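Local coordinates for protein aminofutalosine deaminase (Helicobacter pylori, PDB 7LKK) that deaminates 6-amino-6-deoxyfutalosine in the menaquinone pathway, a metal-dependent hydrolase that probably also converts adenosine into inosine and ammonia, at residues A[177-180]-A[186-189]; A[216-221]-A[264-269]; A[282-287]-A[313-318]. All coordinates share one frame; numbering follows the deposited sequence.

Contact 1. Residues A[177-180]-A[186-189]; sequences KELK and KLKA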
ATOM      1  N   LYS A 177     -26.363 -17.886 -22.797  1.00 24.80           N
ATOM      2  CA  LYS A 177     -26.999 -19.193 -22.663  1.00 27.48           C
ATOM      3  C   LYS A 177     -25.964 -20.271 -22.376  1.00 26.52           C
ATOM      4  O   LYS A 177     -26.216 -21.204 -21.603  1.00 25.25           O
ATOM      5  CB  LYS A 177     -27.789 -19.522 -23.931  1.00 28.86           C
ATOM      6  CG  LYS A 177     -28.245 -20.964 -24.031  1.00 33.99           C
ATOM      7  CD  LYS A 177     -29.413 -21.237 -23.099  1.00 33.61           C
ATOM      8  CE  LYS A 177     -30.241 -22.417 -23.584  1.00 40.62           C
ATOM      9  NZ  LYS A 177     -31.497 -22.577 -22.801  1.00 42.91           N
ATOM     10  N   GLU A 178     -24.784 -20.149 -22.986  1.00 24.42           N
ATOM     11  CA  GLU A 178     -23.691 -21.073 -22.708  1.00 25.12           C
ATOM     12  C   GLU A 178     -23.252 -20.976 -21.253  1.00 27.63           C
ATOM     13  O   GLU A 178     -22.958 -21.992 -20.613  1.00 26.25           O
ATOM     14  CB  GLU A 178     -22.528 -20.770 -23.651  1.00 29.37           C
ATOM     15  CG  GLU A 178     -21.309 -21.656 -23.514  1.00 33.97           C
ATOM     16  CD  GLU A 178     -20.260 -21.329 -24.560  1.00 35.54           C
ATOM     17  OE1 GLU A 178     -20.622 -20.719 -25.589  1.00 36.22           O
ATOM     18  OE2 GLU A 178     -19.077 -21.673 -24.354  1.00 39.57           O
ATOM     19  N   LEU A 179     -23.216 -19.756 -20.710  1.00 26.79           N
ATOM     20  CA  LEU A 179     -22.878 -19.572 -19.301  1.00 27.23           C
ATOM     21  C   LEU A 179     -23.988 -20.090 -18.396  1.00 26.38           C
ATOM     22  O   LEU A 179     -23.715 -20.710 -17.361  1.00 24.64           O
ATOM     23  CB  LEU A 179     -22.608 -18.096 -19.023  1.00 27.74           C
ATOM     24  CG  LEU A 179     -22.281 -17.717 -17.577  1.00 25.96           C
ATOM     25  CD1 LEU A 179     -21.057 -18.477 -17.090  1.00 22.76           C
ATOM     26  CD2 LEU A 179     -22.082 -16.215 -17.446  1.00 23.27           C
ATOM     27  N   LYS A 180     -25.245 -19.838 -18.770  1.00 25.38           N
ATOM     28  CA  LYS A 180     -26.375 -20.299 -17.970  1.00 29.49           C
ATOM     29  C   LYS A 180     -26.377 -21.815 -17.832  1.00 31.80           C
ATOM     30  O   LYS A 180     -26.736 -22.349 -16.778  1.00 31.49           O
ATOM     31  CB  LYS A 180     -27.689 -19.820 -18.589  1.00 28.15           C
ATOM     32  CG  LYS A 180     -28.054 -18.383 -18.262  1.00 29.02           C
ATOM     33  CD  LYS A 180     -28.368 -18.209 -16.783  1.00 29.15           C
ATOM     34  CE  LYS A 180     -29.696 -18.847 -16.410  1.00 29.70           C
ATOM     35  NZ  LYS A 180     -30.119 -18.458 -15.036  1.00 29.12           N
ATOM     36  N   LYS A 186     -22.281 -23.622  -7.116  1.00 28.19           N
ATOM     37  CA  LYS A 186     -21.119 -22.762  -6.945  1.00 30.30           C
ATOM     38  C   LYS A 186     -20.973 -21.705  -8.031  1.00 29.11           C
ATOM     39  O   LYS A 186     -20.105 -20.834  -7.906  1.00 26.92           O
ATOM     40  CB  LYS A 186     -19.834 -23.601  -6.891  1.00 32.07           C
ATOM     41  CG  LYS A 186     -19.702 -24.458  -5.644  1.00 34.97           C
ATOM     42  CD  LYS A 186     -18.247 -24.607  -5.234  1.00 36.28           C
ATOM     43  CE  LYS A 186     -17.490 -25.495  -6.208  1.00 39.85           C
ATOM     44  NZ  LYS A 186     -17.785 -26.936  -5.981  1.00 44.33           N
ATOM     45  N   LEU A 187     -21.780 -21.756  -9.089  1.00 22.84           N
ATOM     46  CA  LEU A 187     -21.657 -20.828 -10.207  1.00 24.16           C
ATOM     47  C   LEU A 187     -23.006 -20.180 -10.473  1.00 25.43           C
ATOM     48  O   LEU A 187     -23.980 -20.874 -10.787  1.00 27.06           O
ATOM     49  CB  LEU A 187     -21.150 -21.537 -11.466  1.00 25.97           C
ATOM     50  CG  LEU A 187     -20.934 -20.611 -12.666  1.00 29.60           C
ATOM     51  CD1 LEU A 187     -20.078 -19.428 -12.258  1.00 26.14           C
ATOM     52  CD2 LEU A 187     -20.307 -21.351 -13.837  1.00 30.77           C
ATOM     53  N   LYS A 188     -23.058 -18.858 -10.350  1.00 19.67           N
ATOM     54  CA  LYS A 188     -24.224 -18.066 -10.711  1.00 24.44           C
ATOM     55  C   LYS A 188     -23.891 -17.225 -11.935  1.00 22.03           C
ATOM     56  O   LYS A 188     -22.850 -16.561 -11.972  1.00 18.97           O
ATOM     57  CB  LYS A 188     -24.663 -17.168  -9.550  1.00 24.84           C
ATOM     58  CG  LYS A 188     -25.755 -16.171  -9.917  1.00 24.89           C
ATOM     59  CD  LYS A 188     -26.545 -15.719  -8.695  1.00 27.64           C
ATOM     60  CE  LYS A 188     -25.634 -15.129  -7.631  1.00 25.72           C
ATOM     61  NZ  LYS A 188     -26.381 -14.742  -6.399  1.00 28.67           N
ATOM     62  N   ALA A 189     -24.766 -17.261 -12.934  1.00 25.26           N
ATOM     63  CA  ALA A 189     -24.569 -16.484 -14.148  1.00 22.49           C
ATOM     64  C   ALA A 189     -25.156 -15.089 -13.980  1.00 20.49           C
ATOM     65  O   ALA A 189     -26.259 -14.923 -13.452  1.00 24.91           O
ATOM     66  CB  ALA A 189     -25.207 -17.181 -15.350  1.00 22.05           C
TER
HETATM   67  O   HOH W   1     -28.691 -16.040 -13.931  1.00 25.74           O
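K180 NZ has two partners: it forms a salt bridge with E183 OE1, in the loop that follows the helix, and it also donates to a water 3.0 Å from K180 NZ. That one water bridges helix end and strand, accepting from K180 NZ and donating to A189 O, 2.7 Å from the water oxygen. The lysine chain takes a doubled-back course to get there. It leaves the backbone pointing away from the strand and then folds at its second and third torsions (-67° and -72°), which lays CD over the methyl of A189, with K180 CD 3.6 Å from A189 CB. The preceding helix residue meets the same methyl: L179 CG stands 3.7 Å from A189 CB, and L179 CD2 is close behind, 3.9 Å from A189 CB. L179 reaches it with CG swung opposite its own backbone N (chi1 178°), its side chain setting off toward the strand. This is the last turn of helix 166-180 packing onto the start of strand 187-193, the helix-to-strand return of a beta-alpha-beta unit whose first strand is 152-159, as in the TIM barrel of the amidohydrolases. Further along, contact thins out: L179 CD1 and L187 CD2 face one another loosely at 4.4 Å. Both leucines also rest on V155 of strand 152-159, and V143 and K147 of helix 143-147 add to the surroundings of L187. The connecting loop is tied in as well, since E183 OE2 accepts the backbone N-H of A189 and D184 OD1 that of K186.

Contact 2. Residues A[216-221]-A[264-269]; sequences SLLSTH and DMFKDT. With FE (Fe (III) ion), chain E; MCF ((8R)-3-(5-S-methyl-5-thio-beta-D-ribofuranosyl)-3,6,7,8-tetrahydroimidazo[4,5-d][1,3]diazepin-8-ol), chain J; EDO (1,2-ethanediol), chain H.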
ATOM      1  N   SER A 216     -31.042 -12.116 -13.421  1.00 22.71           N
ATOM      2  CA  SER A 216     -29.598 -12.043 -13.262  1.00 20.70           C
ATOM      3  C   SER A 216     -29.187 -10.725 -12.615  1.00 17.78           C
ATOM      4  O   SER A 216     -29.855  -9.699 -12.768  1.00 15.82           O
ATOM      5  CB  SER A 216     -28.893 -12.186 -14.615  1.00 23.01           C
ATOM      6  OG  SER A 216     -29.056 -13.487 -15.151  1.00 24.97           O
ATOM      7  N   LEU A 217     -28.069 -10.763 -11.895  1.00 18.52           N
ATOM      8  CA  LEU A 217     -27.479  -9.540 -11.376  1.00 18.14           C
ATOM      9  C   LEU A 217     -26.838  -8.745 -12.510  1.00 17.61           C
ATOM     10  O   LEU A 217     -26.565  -9.266 -13.595  1.00 20.96           O
ATOM     11  CB  LEU A 217     -26.427  -9.852 -10.308  1.00 16.33           C
ATOM     12  CG  LEU A 217     -26.833 -10.107  -8.854  1.00 21.62           C
ATOM     13  CD1 LEU A 217     -28.134 -10.884  -8.730  1.00 22.65           C
ATOM     14  CD2 LEU A 217     -25.705 -10.826  -8.123  1.00 21.11           C
ATOM     15  N   LEU A 218     -26.598  -7.460 -12.253  0.88 19.07           N
ATOM     16  CA  LEU A 218     -25.962  -6.582 -13.224  0.88 19.60           C
ATOM     17  C   LEU A 218     -24.769  -5.883 -12.588  0.88 19.55           C
ATOM     18  O   LEU A 218     -24.708  -5.701 -11.370  0.88 20.34           O
ATOM     19  CB  LEU A 218     -26.942  -5.536 -13.778  0.88 17.52           C
ATOM     20  CG  LEU A 218     -27.948  -6.041 -14.815  0.88 20.43           C
ATOM     21  CD1 LEU A 218     -29.134  -5.093 -14.924  0.88 19.03           C
ATOM     22  CD2 LEU A 218     -27.276  -6.228 -16.168  0.88 18.33           C
ATOM     23  N   SER A 219     -23.817  -5.499 -13.434  1.00 18.59           N
ATOM     24  CA  SER A 219     -22.629  -4.784 -12.998  1.00 19.57           C
ATOM     25  C   SER A 219     -22.212  -3.846 -14.120  1.00 19.65           C
ATOM     26  O   SER A 219     -22.484  -4.107 -15.294  1.00 16.15           O
ATOM     27  CB  SER A 219     -21.487  -5.740 -12.635  1.00 21.24           C
ATOM     28  OG  SER A 219     -20.369  -5.036 -12.121  1.00 20.69           O
ATOM     29  N   THR A 220     -21.562  -2.746 -13.751  1.00 19.71           N
ATOM     30  CA  THR A 220     -21.135  -1.768 -14.742  1.00 18.20           C
ATOM     31  C   THR A 220     -20.039  -0.893 -14.151  1.00 18.58           C
ATOM     32  O   THR A 220     -19.996  -0.662 -12.939  1.00 18.15           O
ATOM     33  CB  THR A 220     -22.315  -0.907 -15.220  1.00 19.40           C
ATOM     34  OG1 THR A 220     -21.883  -0.032 -16.270  1.00 24.08           O
ATOM     35  CG2 THR A 220     -22.892  -0.084 -14.075  1.00 19.84           C
ATOM     36  N   HIS A 221     -19.138  -0.435 -15.020  1.00 17.20           N
ATOM     37  CA  HIS A 221     -18.157   0.581 -14.661  1.00 20.30           C
ATOM     38  C   HIS A 221     -18.787   1.954 -14.852  1.00 22.43           C
ATOM     39  O   HIS A 221     -19.384   2.224 -15.899  1.00 21.55           O
ATOM     40  CB  HIS A 221     -16.895   0.453 -15.515  1.00 17.37           C
ATOM     41  CG  HIS A 221     -16.234  -0.886 -15.421  1.00 19.33           C
ATOM     42  ND1 HIS A 221     -16.428  -1.880 -16.357  1.00 19.41           N
ATOM     43  CD2 HIS A 221     -15.379  -1.397 -14.503  1.00 23.65           C
ATOM     44  CE1 HIS A 221     -15.722  -2.943 -16.020  1.00 18.51           C
ATOM     45  NE2 HIS A 221     -15.076  -2.677 -14.899  1.00 23.80           N
ATOM     46  N   ASP A 264     -30.502   5.864 -15.299  1.00 23.15           N
ATOM     47  CA  ASP A 264     -31.919   5.515 -15.336  1.00 21.51           C
ATOM     48  C   ASP A 264     -32.186   4.190 -16.037  1.00 23.82           C
ATOM     49  O   ASP A 264     -33.218   3.566 -15.771  1.00 20.60           O
ATOM     50  CB  ASP A 264     -32.718   6.632 -16.010  1.00 24.82           C
ATOM     51  CG  ASP A 264     -32.760   7.900 -15.180  1.00 29.84           C
ATOM     52  OD1 ASP A 264     -32.236   7.888 -14.044  1.00 29.79           O
ATOM     53  OD2 ASP A 264     -33.312   8.910 -15.666  1.00 32.72           O
ATOM     54  N   MET A 265     -31.284   3.745 -16.919  1.00 20.59           N
ATOM     55  CA  MET A 265     -31.450   2.440 -17.555  1.00 20.65           C
ATOM     56  C   MET A 265     -31.546   1.319 -16.530  1.00 20.13           C
ATOM     57  O   MET A 265     -32.228   0.316 -16.769  1.00 18.21           O
ATOM     58  CB  MET A 265     -30.290   2.158 -18.507  1.00 18.24           C
ATOM     59  CG  MET A 265     -30.284   2.973 -19.784  1.00 21.43           C
ATOM     60  SD  MET A 265     -29.126   2.269 -20.975  1.00 20.36           S
ATOM     61  CE  MET A 265     -27.631   2.216 -19.988  1.00 23.82           C
ATOM     62  N   PHE A 266     -30.859   1.459 -15.397  1.00 18.71           N
ATOM     63  CA  PHE A 266     -30.806   0.430 -14.370  1.00 19.89           C
ATOM     64  C   PHE A 266     -31.859   0.629 -13.286  1.00 19.93           C
ATOM     65  O   PHE A 266     -31.740   0.042 -12.206  1.00 19.11           O
ATOM     66  CB  PHE A 266     -29.406   0.386 -13.751  1.00 18.06           C
ATOM     67  CG  PHE A 266     -28.310   0.141 -14.753  1.00 14.50           C
ATOM     68  CD1 PHE A 266     -27.879  -1.147 -15.024  1.00 15.06           C
ATOM     69  CD2 PHE A 266     -27.721   1.196 -15.427  1.00 16.92           C
ATOM     70  CE1 PHE A 266     -26.877  -1.377 -15.948  1.00 16.84           C
ATOM     71  CE2 PHE A 266     -26.719   0.973 -16.355  1.00 19.33           C
ATOM     72  CZ  PHE A 266     -26.295  -0.315 -16.613  1.00 17.21           C
ATOM     73  N   LYS A 267     -32.880   1.439 -13.559  1.00 21.00           N
ATOM     74  CA  LYS A 267     -33.938   1.694 -12.590  1.00 24.52           C
ATOM     75  C   LYS A 267     -34.581   0.393 -12.126  1.00 21.22           C
ATOM     76  O   LYS A 267     -34.923  -0.470 -12.941  1.00 23.83           O
ATOM     77  CB  LYS A 267     -34.991   2.621 -13.203  1.00 24.11           C
ATOM     78  CG  LYS A 267     -36.211   2.850 -12.331  1.00 27.49           C
ATOM     79  CD  LYS A 267     -36.975   4.087 -12.769  1.00 32.84           C
ATOM     80  CE  LYS A 267     -38.423   3.760 -13.092  1.00 31.93           C
ATOM     81  NZ  LYS A 267     -38.583   3.286 -14.496  1.00 41.97           N
ATOM     82  N   ASP A 268     -34.741   0.261 -10.811  1.00 24.97           N
ATOM     83  CA  ASP A 268     -35.356  -0.905 -10.177  1.00 27.84           C
ATOM     84  C   ASP A 268     -34.660  -2.201 -10.596  1.00 26.90           C
ATOM     85  O   ASP A 268     -35.272  -3.133 -11.119  1.00 25.94           O
ATOM     86  CB  ASP A 268     -36.855  -0.966 -10.486  1.00 31.87           C
ATOM     87  CG  ASP A 268     -37.595   0.285 -10.053  1.00 32.82           C
ATOM     88  OD1 ASP A 268     -38.281   0.898 -10.897  1.00 34.45           O
ATOM     89  OD2 ASP A 268     -37.496   0.656  -8.866  1.00 39.05           O
ATOM     90  N   THR A 269     -33.353  -2.248 -10.342  1.00 22.72           N
ATOM     91  CA  THR A 269     -32.539  -3.421 -10.627  1.00 20.59           C
ATOM     92  C   THR A 269     -31.602  -3.673  -9.452  1.00 23.72           C
ATOM     93  O   THR A 269     -31.481  -2.856  -8.537  1.00 23.13           O
ATOM     94  CB  THR A 269     -31.717  -3.257 -11.916  1.00 25.07           C
ATOM     95  OG1 THR A 269     -30.926  -2.065 -11.831  1.00 21.80           O
ATOM     96  CG2 THR A 269     -32.621  -3.181 -13.140  1.00 21.24           C
TER
HETATM   97 FE    FE E 501     -13.270  -3.799 -13.856  1.00 27.30          FE
HETATM   98  O8  MCF J 506     -12.469  -2.110 -14.448  1.00 30.79           O
HETATM   99  C8  MCF J 506     -11.134  -2.050 -14.881  1.00 28.39           C
HETATM  100  C7  MCF J 506     -10.745  -0.670 -15.399  1.00 25.65           C
HETATM  101  N6  MCF J 506     -11.874  -0.014 -16.012  1.00 25.30           N
HETATM  102  C5  MCF J 506     -12.657  -0.722 -17.000  1.00 26.51           C
HETATM  103  N4  MCF J 506     -12.432  -2.090 -17.454  1.00 24.69           N
HETATM  104  C10 MCF J 506     -11.420  -3.129 -17.142  1.00 25.35           C
HETATM  105  C9  MCF J 506     -10.793  -3.147 -15.911  1.00 24.50           C
HETATM  106  N1  MCF J 506      -9.954  -4.174 -15.905  1.00 26.38           N
HETATM  107  C2  MCF J 506     -10.033  -4.818 -17.067  1.00 26.43           C
HETATM  108  N3  MCF J 506     -10.938  -4.180 -17.815  1.00 23.54           N
HETATM  109  C1S MCF J 506     -11.290  -4.608 -19.205  1.00 29.09           C
HETATM  110  C2S MCF J 506     -12.805  -4.569 -19.508  1.00 28.97           C
HETATM  111  O2S MCF J 506     -13.411  -5.716 -19.087  1.00 23.50           O
HETATM  112  O4S MCF J 506     -10.782  -3.795 -20.053  1.00 27.92           O
HETATM  113  C4S MCF J 506     -11.724  -3.877 -21.369  1.00 29.99           C
HETATM  114  C3S MCF J 506     -12.826  -4.483 -21.030  1.00 29.79           C
HETATM  115  O3S MCF J 506     -12.833  -5.871 -21.618  1.00 30.91           O
HETATM  116  C5S MCF J 506     -12.021  -2.471 -21.862  1.00 31.10           C
HETATM  117  S5S MCF J 506     -12.253  -2.495 -23.663  1.00 38.43           S
HETATM  118  C6S MCF J 506     -13.149  -0.998 -24.169  1.00 34.28           C
HETATM  119  C1  EDO H 504     -32.611  -6.867 -12.457  1.00 29.84           C
HETATM  120  O1  EDO H 504     -31.464  -6.805 -11.602  1.00 36.71           O
HETATM  121  C2  EDO H 504     -33.233  -8.254 -12.371  1.00 34.05           C
HETATM  122  O2  EDO H 504     -32.382  -9.198 -13.031  1.00 32.60           O
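Apolar contact joins L218 and T220 of the strand to F266. In the L218 conformer described here, one of two modelled, CD1 lies at the rim of the phenyl ring near its plane, 4.1 Å from F266 CD1; the same L218 CD1 is 4.4 Å from T269 CG2. T220 adds its methyl at an oblique angle to the ring, with T220 CG2 4.3 Å from F266 CZ. F266 has CG opposite its carbonyl carbon (chi1 -57°), a setting that sends the ring from its turn toward the strand; K267 N, hydrogen-bonded to D264 O at 3.1 Å, closes that type I turn.

Hydrogen bonding takes over at the polar ends. T220 OG1 is hydrogen-bonded to both Y262 OH and V193 O, while its methyl touches F266. At the start of the 216-221 segment, an ethanediol, probably from the crystallisation liquor, donates from O2 to S216 O; its O1 is merely in packing contact with T269 CB, 3.6 Å away.

Metal coordination occupies the far end of the strand. H221 NE2 binds the iron at 2.4 Å, while ND1 is hydrogen-bonded to H194 O, a pairing that fixes the rotation of the imidazole. The inhibitor's hydroxyl O8 is a further ligand, 2.0 Å from the iron, and the inhibitor's C5 sits 3.7 Å above the centre of the H221 ring. H79 and H81 also bind this iron, and D328 belongs to the site.

Strand 218-222 runs between its parallel neighbours 187-193 and 269-275 in the barrel, with L218 also against A211 of helix 201-213 and F266 also against V291 of helix 281-291.

Contact 3. Residues A[282-287]-A[313-318]; sequences EALKRI and LERVRE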
ATOM      1  N   GLU A 282     -25.127  14.406  -6.597  1.00 23.83           N
ATOM      2  CA  GLU A 282     -26.417  14.215  -7.253  1.00 25.89           C
ATOM      3  C   GLU A 282     -26.457  12.894  -8.013  1.00 20.73           C
ATOM      4  O   GLU A 282     -27.468  12.181  -7.980  1.00 26.66           O
ATOM      5  CB  GLU A 282     -26.713  15.382  -8.194  1.00 27.09           C
ATOM      6  CG  GLU A 282     -28.069  15.280  -8.881  1.00 32.62           C
ATOM      7  CD  GLU A 282     -28.169  16.141 -10.124  1.00 37.97           C
ATOM      8  OE1 GLU A 282     -27.506  17.199 -10.174  1.00 42.20           O
ATOM      9  OE2 GLU A 282     -28.912  15.759 -11.054  1.00 43.49           O
ATOM     10  N   ALA A 283     -25.362  12.546  -8.693  1.00 19.07           N
ATOM     11  CA  ALA A 283     -25.324  11.293  -9.439  1.00 24.38           C
ATOM     12  C   ALA A 283     -25.416  10.090  -8.508  1.00 21.08           C
ATOM     13  O   ALA A 283     -26.143   9.131  -8.791  1.00 21.07           O
ATOM     14  CB  ALA A 283     -24.051  11.224 -10.282  1.00 21.30           C
ATOM     15  N   LEU A 284     -24.688  10.123  -7.389  1.00 21.36           N
ATOM     16  CA  LEU A 284     -24.770   9.028  -6.427  1.00 20.99           C
ATOM     17  C   LEU A 284     -26.167   8.932  -5.824  1.00 21.62           C
ATOM     18  O   LEU A 284     -26.689   7.830  -5.616  1.00 20.98           O
ATOM     19  CB  LEU A 284     -23.720   9.212  -5.332  1.00 19.66           C
ATOM     20  CG  LEU A 284     -22.258   8.999  -5.728  1.00 20.14           C
ATOM     21  CD1 LEU A 284     -21.356   9.116  -4.506  1.00 21.67           C
ATOM     22  CD2 LEU A 284     -22.073   7.652  -6.407  1.00 19.85           C
ATOM     23  N   LYS A 285     -26.783  10.079  -5.530  1.00 20.42           N
ATOM     24  CA  LYS A 285     -28.152  10.069  -5.024  1.00 21.55           C
ATOM     25  C   LYS A 285     -29.125   9.561  -6.081  1.00 19.25           C
ATOM     26  O   LYS A 285     -30.090   8.857  -5.760  1.00 22.56           O
ATOM     27  CB  LYS A 285     -28.546  11.469  -4.557  1.00 23.23           C
ATOM     28  CG  LYS A 285     -27.900  11.890  -3.247  1.00 20.38           C
ATOM     29  CD  LYS A 285     -28.399  13.256  -2.811  1.00 21.78           C
ATOM     30  CE  LYS A 285     -29.541  13.125  -1.817  1.00 26.78           C
ATOM     31  NZ  LYS A 285     -29.346  11.956  -0.913  1.00 30.10           N
ATOM     32  N   ARG A 286     -28.882   9.907  -7.348  1.00 23.89           N
ATOM     33  CA  ARG A 286     -29.707   9.387  -8.434  1.00 23.74           C
ATOM     34  C   ARG A 286     -29.578   7.875  -8.538  1.00 19.69           C
ATOM     35  O   ARG A 286     -30.572   7.172  -8.749  1.00 23.86           O
ATOM     36  CB  ARG A 286     -29.310  10.049  -9.753  1.00 23.19           C
ATOM     37  CG  ARG A 286     -30.219   9.703 -10.923  1.00 28.46           C
ATOM     38  CD  ARG A 286     -31.454  10.586 -10.937  1.00 27.25           C
ATOM     39  NE  ARG A 286     -32.167  10.517 -12.211  1.00 30.04           N
ATOM     40  CZ  ARG A 286     -33.089  11.392 -12.595  1.00 35.19           C
ATOM     41  NH1 ARG A 286     -33.412  12.407 -11.805  1.00 40.96           N
ATOM     42  NH2 ARG A 286     -33.693  11.255 -13.769  1.00 35.19           N
ATOM     43  N   ILE A 287     -28.355   7.358  -8.401  1.00 21.41           N
ATOM     44  CA  ILE A 287     -28.141   5.914  -8.410  1.00 20.81           C
ATOM     45  C   ILE A 287     -28.948   5.258  -7.297  1.00 22.13           C
ATOM     46  O   ILE A 287     -29.644   4.258  -7.512  1.00 20.10           O
ATOM     47  CB  ILE A 287     -26.642   5.595  -8.274  1.00 20.75           C
ATOM     48  CG1 ILE A 287     -25.886   5.944  -9.556  1.00 19.49           C
ATOM     49  CG2 ILE A 287     -26.431   4.138  -7.931  1.00 21.36           C
ATOM     50  CD1 ILE A 287     -24.380   5.864  -9.411  1.00 20.54           C
ATOM     51  N   LEU A 313     -15.128   8.833   0.110  1.00 21.23           N
ATOM     52  CA  LEU A 313     -15.980   8.048   0.999  1.00 25.36           C
ATOM     53  C   LEU A 313     -16.993   8.919   1.732  1.00 23.71           C
ATOM     54  O   LEU A 313     -18.104   8.460   2.023  1.00 23.26           O
ATOM     55  CB  LEU A 313     -15.124   7.274   2.002  1.00 19.74           C
ATOM     56  CG  LEU A 313     -14.275   6.147   1.416  1.00 20.96           C
ATOM     57  CD1 LEU A 313     -13.475   5.466   2.508  1.00 25.26           C
ATOM     58  CD2 LEU A 313     -15.147   5.140   0.678  1.00 22.67           C
ATOM     59  N   GLU A 314     -16.629  10.163   2.046  1.00 19.90           N
ATOM     60  CA  GLU A 314     -17.592  11.077   2.652  1.00 21.97           C
ATOM     61  C   GLU A 314     -18.758  11.335   1.710  1.00 21.80           C
ATOM     62  O   GLU A 314     -19.920  11.336   2.131  1.00 19.71           O
ATOM     63  CB  GLU A 314     -16.907  12.390   3.033  1.00 26.20           C
ATOM     64  CG  GLU A 314     -16.018  12.303   4.265  1.00 23.99           C
ATOM     65  CD  GLU A 314     -14.693  11.619   3.988  1.00 32.35           C
ATOM     66  OE1 GLU A 314     -14.203  11.705   2.842  1.00 30.31           O
ATOM     67  OE2 GLU A 314     -14.135  11.001   4.922  1.00 36.18           O
ATOM     68  N   ARG A 315     -18.466  11.552   0.426  1.00 21.76           N
ATOM     69  CA  ARG A 315     -19.527  11.723  -0.561  1.00 19.03           C
ATOM     70  C   ARG A 315     -20.415  10.490  -0.636  1.00 19.98           C
ATOM     71  O   ARG A 315     -21.642  10.603  -0.738  1.00 23.57           O
ATOM     72  CB  ARG A 315     -18.916  12.030  -1.927  1.00 21.95           C
ATOM     73  CG  ARG A 315     -19.905  12.545  -2.954  1.00 28.48           C
ATOM     74  CD  ARG A 315     -19.230  12.679  -4.301  1.00 22.56           C
ATOM     75  NE  ARG A 315     -18.629  13.996  -4.475  1.00 27.87           N
ATOM     76  CZ  ARG A 315     -17.835  14.323  -5.488  1.00 29.46           C
ATOM     77  NH1 ARG A 315     -17.539  13.423  -6.416  1.00 22.95           N
ATOM     78  NH2 ARG A 315     -17.332  15.546  -5.570  1.00 35.69           N
ATOM     79  N   VAL A 316     -19.810   9.301  -0.603  1.00 20.50           N
ATOM     80  CA  VAL A 316     -20.587   8.065  -0.630  1.00 17.58           C
ATOM     81  C   VAL A 316     -21.519   8.002   0.573  1.00 21.14           C
ATOM     82  O   VAL A 316     -22.689   7.613   0.457  1.00 16.89           O
ATOM     83  CB  VAL A 316     -19.645   6.847  -0.684  1.00 21.35           C
ATOM     84  CG1 VAL A 316     -20.412   5.563  -0.410  1.00 22.54           C
ATOM     85  CG2 VAL A 316     -18.939   6.781  -2.037  1.00 25.37           C
ATOM     86  N   ARG A 317     -21.015   8.388   1.745  1.00 22.63           N
ATOM     87  CA  ARG A 317     -21.844   8.413   2.944  1.00 20.51           C
ATOM     88  C   ARG A 317     -22.954   9.451   2.828  1.00 16.88           C
ATOM     89  O   ARG A 317     -24.099   9.189   3.211  1.00 21.12           O
ATOM     90  CB  ARG A 317     -20.965   8.691   4.164  1.00 18.25           C
ATOM     91  CG  ARG A 317     -21.680   8.623   5.499  1.00 20.56           C
ATOM     92  CD  ARG A 317     -20.670   8.563   6.639  1.00 23.11           C
ATOM     93  NE  ARG A 317     -19.856   9.773   6.719  1.00 22.14           N
ATOM     94  CZ  ARG A 317     -18.680   9.845   7.337  1.00 23.09           C
ATOM     95  NH1 ARG A 317     -18.170   8.772   7.927  1.00 24.95           N
ATOM     96  NH2 ARG A 317     -18.012  10.990   7.363  1.00 23.76           N
ATOM     97  N   GLU A 318     -22.633  10.632   2.290  1.00 20.58           N
ATOM     98  CA  GLU A 318     -23.640  11.678   2.128  1.00 19.60           C
ATOM     99  C   GLU A 318     -24.769  11.244   1.202  1.00 25.53           C
ATOM    100  O   GLU A 318     -25.914  11.680   1.373  1.00 21.64           O
ATOM    101  CB  GLU A 318     -22.978  12.956   1.610  1.00 20.23           C
ATOM    102  CG  GLU A 318     -22.021  13.590   2.611  1.00 21.89           C
ATOM    103  CD  GLU A 318     -21.001  14.500   1.959  1.00 27.42           C
ATOM    104  OE1 GLU A 318     -21.139  14.785   0.750  1.00 24.06           O
ATOM    105  OE2 GLU A 318     -20.058  14.934   2.659  1.00 26.18           O
TER
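The apolar part of the contact rests on one methyl of L284. Its CD1 reaches R315 CG at 4.0 Å, lies 4.1 Å from V316 CA, and meets the valine branch with L284 CD1 4.2 Å from V316 CG2. The leucine extends toward the second helix because CD1 is opposite CA (chi2 -176°), and its chain meets the aliphatic part of R315 at about a right angle. The methyl therefore sits against the backbone of the opposing helix as well as its side chains. At the exposed border K285 bends at its third and fourth torsions and brings its ammonium toward E318, but K285 NZ stays 4.1 Å from E318 O, too long for a hydrogen bond; a weak electrostatic attraction is the most it could offer.

The axes of the two short helical segments approach to 9.5 Å and run in the same general sense, crossing at -45°. Both belong to the outer layer of helices in the amidohydrolase TIM barrel, side by side, with helix 281-291 following strand 269-275 and helix 313-318 coming after strand 294-298 and the short helix 300-305. Behind the meeting point L296 of strand 294-298 touches both L284 and V316, and L284 also touches A279 and A319.

A second shell holds the backbones in place. D312 OD1 accepts from R315 N at the start of one helix, as S280 OG does from A283 N at the start of the other. R315 NH1 makes a weak hydrogen bond to A279 O, in the loop before helix 281-291.

Overall arrangement
The three contacts come in series along the chain and step round one TIM barrel. Contact 1 and contact 2 have centres 18 Å apart and meet through neighbouring parallel strands, 187-193 and 218-222, where A189 O packs 3.6 Å from S216 OG. Contact 2 and contact 3, with centres 17 Å apart, are joined by a salt bridge, D264 OD2 to R286 NH2 at 3.0 Å. Contacts 1 and 3 do not touch; their centres are 32 Å apart. Contact 2 alone of the three reaches the iron and inhibitor, through H221, whereas contact 1 joins a helix to a barrel strand and contact 3 joins two outer helices, both away from the site.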